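Local coordinates for trypsin-resistant surface T6 protein (Streptococcus pyogenes serotype M6, PDB 4P0D) that forms the backbone subunit of the pilus and is probably polymerised by sortase into the shaft on the streptococcal cell surface, at residues 214-219 against 227-232; 176-181 against 245-250; 108-113 against 182-187. The protein carries 1 engineered substitution. All coordinates share one frame; numbering follows the deposited sequence.

Interaction 1 (214-219 against 227-232); sequences KGKMAN and MVENTK
Glu229 splits its carboxylate between two lysines. Lys216 NZ meets OE1 of Glu229 at 2.8 Å, nearly in line with that C-O bond. Lys214 NZ reaches the other oxygen, Glu229 OE2, at 3.0 Å, from the syn side and 30° out of the carboxylate plane. Both lysine chains cross the glutamate at about a right angle. The Lys216 chain runs extended beyond CG, whereas that of Lys214 bends at chi3 (-54°) to bring its ammonium in. Lys214 NZ also pairs with Glu253, so this network continues beyond the hairpin. It is the solvent side of the contact.

The contact joins strands 216-220 and 225-228, a β-hairpin; the type I' turn from Val228 to Thr231 leads on into strand 231-238. The tight part lies along the hairpin. Asn219 and Met227 form an antiparallel hydrogen-bonded pair, with N to O distances of 2.9 Å both ways. Next to it, Ala218 CB packs on CG2 of the buried Val228 at 3.5 Å. The other branch, Val228 CG1, lies 3.7 Å from Lys216 CB. Ala218 CA adds a CA-H...O contact to Met227 O at 3.2 Å.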
# COMPACT_ATOMS: atom_id res chain seq x y z
N LYS A 214 14.29 -12.29 -9.15
CA LYS A 214 15.16 -12.75 -10.24
C LYS A 214 14.46 -13.72 -11.20
O LYS A 214 15.08 -14.63 -11.71
CB LYS A 214 16.43 -13.40 -9.67
CG LYS A 214 17.35 -12.40 -8.99
CD LYS A 214 18.81 -12.83 -9.04
CE LYS A 214 19.01 -14.23 -8.50
NZ LYS A 214 20.39 -14.43 -7.99
N GLY A 215 13.17 -13.52 -11.44
CA GLY A 215 12.43 -14.36 -12.35
C GLY A 215 12.18 -15.78 -11.84
O GLY A 215 11.91 -16.67 -12.63
N LYS A 216 12.28 -15.96 -10.52
CA LYS A 216 12.02 -17.24 -9.86
C LYS A 216 10.94 -17.06 -8.80
O LYS A 216 10.94 -16.08 -8.09
CB LYS A 216 13.30 -17.73 -9.19
CG LYS A 216 14.44 -17.95 -10.16
CD LYS A 216 15.72 -18.29 -9.42
CE LYS A 216 16.82 -18.65 -10.41
NZ LYS A 216 17.85 -19.47 -9.74
N MET A 217 10.03 -18.02 -8.67
CA MET A 217 9.03 -17.95 -7.62
C MET A 217 9.64 -18.42 -6.31
O MET A 217 10.35 -19.43 -6.26
CB MET A 217 7.80 -18.82 -7.93
CG MET A 217 7.01 -18.36 -9.13
SD MET A 217 6.45 -16.64 -9.05
CE MET A 217 5.78 -16.61 -7.41
N ALA A 218 9.36 -17.68 -5.26
CA ALA A 218 9.72 -18.10 -3.93
C ALA A 218 8.76 -19.15 -3.43
O ALA A 218 7.61 -19.24 -3.90
CB ALA A 218 9.71 -16.90 -3.01
N ASN A 219 9.24 -19.99 -2.52
CA ASN A 219 8.39 -20.84 -1.71
C ASN A 219 8.39 -20.22 -0.33
O ASN A 219 9.44 -19.96 0.25
CB ASN A 219 8.90 -22.28 -1.62
CG ASN A 219 7.91 -23.21 -0.91
OD1 ASN A 219 6.70 -23.13 -1.14
ND2 ASN A 219 8.42 -24.09 -0.05
N MET A 227 11.78 -18.35 0.57
CA MET A 227 12.94 -19.09 0.07
C MET A 227 13.02 -19.06 -1.45
O MET A 227 12.05 -19.41 -2.13
CB MET A 227 12.87 -20.56 0.52
CG MET A 227 12.74 -20.76 2.03
SD MET A 227 14.07 -20.04 3.00
CE MET A 227 15.45 -21.04 2.42
N VAL A 228 14.17 -18.65 -1.99
CA VAL A 228 14.49 -18.78 -3.41
C VAL A 228 15.92 -19.29 -3.53
O VAL A 228 16.82 -18.82 -2.83
CB VAL A 228 14.41 -17.44 -4.18
CG1 VAL A 228 14.51 -17.68 -5.69
CG2 VAL A 228 13.13 -16.70 -3.88
N GLU A 229 16.14 -20.23 -4.44
CA GLU A 229 17.48 -20.82 -4.68
C GLU A 229 18.24 -21.22 -3.40
O GLU A 229 19.45 -21.00 -3.30
CB GLU A 229 18.34 -19.96 -5.66
CG GLU A 229 18.46 -18.45 -5.41
CD GLU A 229 19.19 -17.70 -6.53
OE1 GLU A 229 18.87 -17.89 -7.71
OE2 GLU A 229 20.10 -16.89 -6.24
N ASN A 230 17.52 -21.85 -2.46
CA ASN A 230 18.04 -22.21 -1.13
C ASN A 230 18.47 -21.00 -0.28
O ASN A 230 19.13 -21.16 0.75
CB ASN A 230 19.19 -23.26 -1.21
CG ASN A 230 18.69 -24.67 -1.45
OD1 ASN A 230 17.56 -25.03 -1.10
ND2 ASN A 230 19.55 -25.51 -2.05
N THR A 231 18.10 -19.81 -0.72
CA THR A 231 18.42 -18.59 -0.01
C THR A 231 17.16 -18.03 0.60
O THR A 231 16.13 -17.94 -0.05
CB THR A 231 18.99 -17.53 -0.97
OG1 THR A 231 20.20 -18.03 -1.54
CG2 THR A 231 19.28 -16.22 -0.26
N LYS A 232 17.24 -17.65 1.86
CA LYS A 232 16.14 -16.93 2.50
C LYS A 232 16.27 -15.43 2.20
O LYS A 232 17.20 -14.78 2.66
CB LYS A 232 16.19 -17.18 4.00
CG LYS A 232 14.99 -16.63 4.74
CD LYS A 232 15.30 -16.38 6.21
CE LYS A 232 14.98 -17.58 7.06
NZ LYS A 232 15.18 -17.24 8.50

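Interaction 2 (176-181 against 245-250); sequences LTFELP and LSFIYD
Phe178 carries its ring between the backbone N and the carbonyl carbon (chi1 55°), and Phe247 carries its ring beside the backbone N (chi1 -68°). These settings bring the two rings toward each other from opposite directions. The contact closes part of the buried core of the Cna-B-like domain, a β-sandwich of the Ig-like kind. Phe178 lies on strand 171-179 and Phe247 on strand 242-247. The two strands are not paired with each other, and the meeting is one of side chains across the interior.

The rings touch at one corner. Phe178 CZ comes to 3.8 Å from Phe247 CE2. The centroids are 6.0 Å apart and the planes are inclined at 35°, so the pair is oblique, neither a stack nor edge-to-face. One face of the Phe247 ring is covered from its own strand: Leu245 CD2 sits over the ring centre, 3.7 Å above the plane. Phe282 meets the Phe178 ring, and Pro257 touches both phenylalanines. Val192 and Ile259 also pack on Phe247.

Further along both segments the contact becomes polar. The Tyr249 side chain sends its phenol across to the chain at Pro181. The main polar partner of the hydroxyl is the backbone N of Tyr183, two residues past Pro181. The Tyr183 ring also meets that of Tyr249. Tyr249 OH accepts from Tyr183 N and makes only a weak bond, as donor, to Pro181 O. Pro181 O lies at the edge of the tyrosine ring, in its plane, 3.4 Å from CE1 of Tyr249 and also 3.4 Å from its OH.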
# COMPACT_ATOMS: atom_id res chain seq x y z
N LEU A 176 2.52 -5.74 -6.09
CA LEU A 176 3.37 -4.66 -5.64
C LEU A 176 4.69 -4.75 -6.37
O LEU A 176 5.25 -5.84 -6.52
CB LEU A 176 3.65 -4.77 -4.16
CG LEU A 176 2.51 -4.69 -3.17
CD1 LEU A 176 3.02 -4.98 -1.76
CD2 LEU A 176 1.85 -3.31 -3.22
N THR A 177 5.19 -3.62 -6.85
CA THR A 177 6.59 -3.53 -7.27
C THR A 177 7.21 -2.36 -6.52
O THR A 177 6.51 -1.45 -6.08
CB THR A 177 6.74 -3.31 -8.77
OG1 THR A 177 6.19 -2.04 -9.12
CG2 THR A 177 6.01 -4.43 -9.57
N PHE A 178 8.53 -2.38 -6.36
CA PHE A 178 9.18 -1.28 -5.67
C PHE A 178 10.63 -1.07 -6.08
O PHE A 178 11.27 -1.98 -6.61
CB PHE A 178 9.03 -1.41 -4.15
CG PHE A 178 9.50 -2.71 -3.57
CD1 PHE A 178 8.72 -3.85 -3.66
CD2 PHE A 178 10.72 -2.77 -2.90
CE1 PHE A 178 9.15 -5.04 -3.10
CE2 PHE A 178 11.16 -3.96 -2.33
CZ PHE A 178 10.37 -5.10 -2.44
N GLU A 179 11.11 0.16 -5.86
CA GLU A 179 12.51 0.52 -6.09
C GLU A 179 13.20 0.55 -4.75
O GLU A 179 12.70 1.15 -3.81
CB GLU A 179 12.63 1.86 -6.82
CG GLU A 179 11.99 1.82 -8.20
CD GLU A 179 11.86 3.17 -8.87
OE1 GLU A 179 11.05 4.02 -8.42
OE2 GLU A 179 12.56 3.35 -9.89
N LEU A 180 14.34 -0.12 -4.65
CA LEU A 180 15.06 -0.24 -3.39
C LEU A 180 15.86 1.00 -3.04
O LEU A 180 16.36 1.69 -3.93
CB LEU A 180 16.02 -1.43 -3.45
CG LEU A 180 15.38 -2.81 -3.57
CD1 LEU A 180 16.42 -3.83 -3.96
CD2 LEU A 180 14.72 -3.20 -2.26
N PRO A 181 16.06 1.24 -1.74
CA PRO A 181 17.11 2.19 -1.38
C PRO A 181 18.46 1.59 -1.76
O PRO A 181 18.56 0.38 -1.98
CB PRO A 181 16.99 2.26 0.14
CG PRO A 181 16.45 0.94 0.54
CD PRO A 181 15.52 0.55 -0.56
N LEU A 245 6.15 -8.11 5.59
CA LEU A 245 7.19 -8.88 4.94
C LEU A 245 8.50 -8.09 5.03
O LEU A 245 8.64 -7.02 4.43
CB LEU A 245 6.81 -9.20 3.49
CG LEU A 245 7.40 -10.48 2.89
CD1 LEU A 245 6.95 -10.69 1.46
CD2 LEU A 245 8.91 -10.46 2.97
N SER A 246 9.45 -8.61 5.79
CA SER A 246 10.73 -7.96 5.96
C SER A 246 11.73 -8.70 5.09
O SER A 246 11.90 -9.91 5.25
CB SER A 246 11.18 -7.99 7.43
OG SER A 246 12.45 -7.38 7.59
N PHE A 247 12.38 -7.99 4.18
CA PHE A 247 13.42 -8.61 3.35
C PHE A 247 14.81 -8.42 3.95
O PHE A 247 15.02 -7.53 4.78
CB PHE A 247 13.41 -8.05 1.93
CG PHE A 247 12.18 -8.40 1.13
CD1 PHE A 247 12.08 -9.64 0.51
CD2 PHE A 247 11.16 -7.48 0.96
CE1 PHE A 247 10.97 -9.96 -0.24
CE2 PHE A 247 10.04 -7.80 0.21
CZ PHE A 247 9.94 -9.04 -0.38
N ILE A 248 15.73 -9.26 3.51
CA ILE A 248 17.12 -9.21 3.92
C ILE A 248 17.92 -8.52 2.82
O ILE A 248 18.26 -9.14 1.79
CB ILE A 248 17.66 -10.64 4.18
CG1 ILE A 248 16.73 -11.35 5.17
CG2 ILE A 248 19.11 -10.59 4.65
CD1 ILE A 248 17.09 -12.80 5.43
N TYR A 249 18.21 -7.23 3.03
CA TYR A 249 18.77 -6.36 1.98
C TYR A 249 19.89 -6.99 1.17
O TYR A 249 19.85 -7.00 -0.08
CB TYR A 249 19.28 -5.03 2.56
CG TYR A 249 19.83 -4.08 1.52
CD1 TYR A 249 18.98 -3.25 0.79
CD2 TYR A 249 21.20 -3.99 1.28
CE1 TYR A 249 19.47 -2.39 -0.15
CE2 TYR A 249 21.71 -3.12 0.33
CZ TYR A 249 20.84 -2.32 -0.38
OH TYR A 249 21.31 -1.42 -1.30
N ASP A 250 20.88 -7.51 1.87
CA ASP A 250 22.06 -8.07 1.23
C ASP A 250 21.70 -9.25 0.30
O ASP A 250 22.27 -9.36 -0.79
CB ASP A 250 23.13 -8.46 2.26
CG ASP A 250 23.76 -7.24 2.94
OD1 ASP A 250 23.74 -6.15 2.35
OD2 ASP A 250 24.28 -7.38 4.06

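Interaction 3 (108-113 against 182-187); sequences TYNPIL and SYTKEA
The carbonyl oxygen Ser182 O is gripped by two waters that tie it to the other segment. Water 2 donates to Ser182 O at 2.7 Å and lies 3.0 Å from Thr108 O. Water 1 is 3.3 Å from Ser182 O. The contact joins two domains of the modular pilin. Segment 108-113 belongs to the T6 Ig-like domain and lies on its strand 108-116. Segment 182-187 is a loop of the Cna-B-like domain, between strands 171-179 and 192-197. Between these two segments the polar links run through water.

Water 1 also sits 2.7 Å from Thr108 OG1. It has a weak bond to Tyr109 O as well. Thr108 OG1 is further bonded to Ser285 O, so this hydroxyl reaches the second domain by two routes. These waters have more acceptors around them than protons to give, and the bonds may therefore be shared in turn.

The main direct touch is between Asn110 and Thr184, whose side chains cross at a slant. The Asn110 amide group stands beside its backbone N (chi1 -63°), and this swings it toward the loop. There it meets the methyl of Thr184 rather than the hydroxyl. Thr184 OG1 turns instead to Thr60 of helix 56-68. That helix also touches Pro111 and Glu186, so it borders both segments. The Thr184 residue opens a type I turn that ends at Ala187.

A third water completes the bridge. It donates to Asn110 OD1 at 3.0 Å and lies 3.1 Å from Ser182 OG. The same Asn110 OD1 rests 3.7 Å from Thr184 CG2.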
# COMPACT_ATOMS: atom_id res chain seq x y z
N THR A 108 17.34 8.89 0.52
CA THR A 108 18.35 8.48 1.49
C THR A 108 19.72 8.64 0.85
O THR A 108 19.90 8.32 -0.32
CB THR A 108 18.12 7.03 2.00
OG1 THR A 108 19.14 6.69 2.94
CG2 THR A 108 18.15 6.02 0.88
N TYR A 109 20.66 9.15 1.65
CA TYR A 109 21.97 9.61 1.17
C TYR A 109 23.09 8.75 1.74
O TYR A 109 22.98 8.27 2.86
CB TYR A 109 22.22 11.05 1.66
CG TYR A 109 21.58 12.14 0.84
CD1 TYR A 109 22.27 12.73 -0.21
CD2 TYR A 109 20.30 12.62 1.13
CE1 TYR A 109 21.70 13.76 -0.96
CE2 TYR A 109 19.73 13.64 0.38
CZ TYR A 109 20.44 14.21 -0.65
OH TYR A 109 19.88 15.25 -1.40
N ASN A 110 24.16 8.58 0.96
CA ASN A 110 25.39 8.03 1.49
C ASN A 110 26.10 9.12 2.31
O ASN A 110 25.87 10.32 2.09
CB ASN A 110 26.34 7.58 0.38
CG ASN A 110 25.79 6.43 -0.47
OD1 ASN A 110 24.85 5.72 -0.11
ND2 ASN A 110 26.40 6.26 -1.62
N PRO A 111 26.97 8.69 3.24
CA PRO A 111 27.86 9.62 4.00
C PRO A 111 28.90 10.28 3.10
O PRO A 111 29.24 9.74 2.06
CB PRO A 111 28.56 8.71 4.99
CG PRO A 111 27.91 7.38 4.90
CD PRO A 111 27.21 7.28 3.59
N ILE A 112 29.41 11.44 3.50
CA ILE A 112 30.44 12.13 2.73
C ILE A 112 31.63 12.47 3.62
O ILE A 112 31.45 12.90 4.76
CB ILE A 112 29.93 13.42 2.05
CG1 ILE A 112 28.70 13.13 1.19
CG2 ILE A 112 31.02 14.03 1.18
CD1 ILE A 112 28.01 14.37 0.66
N LEU A 113 32.83 12.22 3.11
CA LEU A 113 34.06 12.66 3.75
C LEU A 113 34.58 13.93 3.07
O LEU A 113 34.86 13.93 1.87
CB LEU A 113 35.13 11.59 3.66
CG LEU A 113 36.51 11.99 4.19
CD1 LEU A 113 36.54 12.00 5.70
CD2 LEU A 113 37.56 11.04 3.62
N SER A 182 19.47 2.44 -1.86
CA SER A 182 20.83 2.00 -2.07
C SER A 182 21.57 2.25 -0.76
O SER A 182 21.73 3.39 -0.35
CB SER A 182 21.45 2.78 -3.22
OG SER A 182 22.74 2.31 -3.53
N TYR A 183 21.99 1.18 -0.08
CA TYR A 183 22.76 1.29 1.18
C TYR A 183 24.20 0.88 0.93
O TYR A 183 24.44 -0.08 0.19
CB TYR A 183 22.21 0.36 2.25
CG TYR A 183 20.78 0.56 2.65
CD1 TYR A 183 20.30 1.82 3.00
CD2 TYR A 183 19.91 -0.53 2.75
CE1 TYR A 183 19.00 2.00 3.42
CE2 TYR A 183 18.59 -0.36 3.16
CZ TYR A 183 18.15 0.92 3.49
OH TYR A 183 16.87 1.11 3.89
N THR A 184 25.15 1.58 1.53
CA THR A 184 26.53 1.12 1.54
C THR A 184 26.63 -0.14 2.40
O THR A 184 25.82 -0.36 3.31
CB THR A 184 27.52 2.18 2.08
OG1 THR A 184 27.28 2.46 3.46
CG2 THR A 184 27.43 3.46 1.26
N LYS A 185 27.63 -0.95 2.10
CA LYS A 185 27.77 -2.30 2.68
C LYS A 185 27.76 -2.35 4.21
O LYS A 185 27.13 -3.23 4.80
CB LYS A 185 29.05 -2.95 2.12
CG LYS A 185 29.07 -4.47 2.19
CD LYS A 185 29.95 -4.99 3.32
N GLU A 186 28.42 -1.39 4.86
CA GLU A 186 28.53 -1.39 6.34
C GLU A 186 27.40 -0.68 7.07
O GLU A 186 27.44 -0.57 8.29
CB GLU A 186 29.86 -0.77 6.78
CG GLU A 186 31.08 -1.31 6.04
CD GLU A 186 31.36 -2.76 6.36
OE1 GLU A 186 31.10 -3.17 7.51
OE2 GLU A 186 31.85 -3.47 5.45
N ALA A 187 26.37 -0.22 6.35
CA ALA A 187 25.26 0.46 7.02
C ALA A 187 24.67 -0.42 8.11
O ALA A 187 24.53 -1.62 7.90
CB ALA A 187 24.17 0.85 6.03
O HOH W 1 21.45 5.94 1.71
O HOH W 2 21.20 5.88 -1.36
O HOH W 3 24.87 3.06 -1.39

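In the fold
Interactions 1 and 2 lie within the Cna-B-like domain, and interaction 3 joins that domain to the T6 Ig-like domain. Interaction 2 is the buried one; the other two are at the surface. Segments 176-181 and 182-187 are consecutive, and interactions 2 and 3, with centres about 17 Å apart, also touch through side chains. Tyr249 OH lies 3.0 Å from Tyr183 N, and Pro181 CB packs on Thr108 CG2 at 4.0 Å. Interaction 1 is about 14 Å from interaction 2, centre to centre. They meet where Lys232 O lies 3.4 Å from Ile248 CD1, between neighbouring strands 231-238 and 242-247. Interactions 1 and 3 do not touch; their nearest atoms are about 14 Å apart.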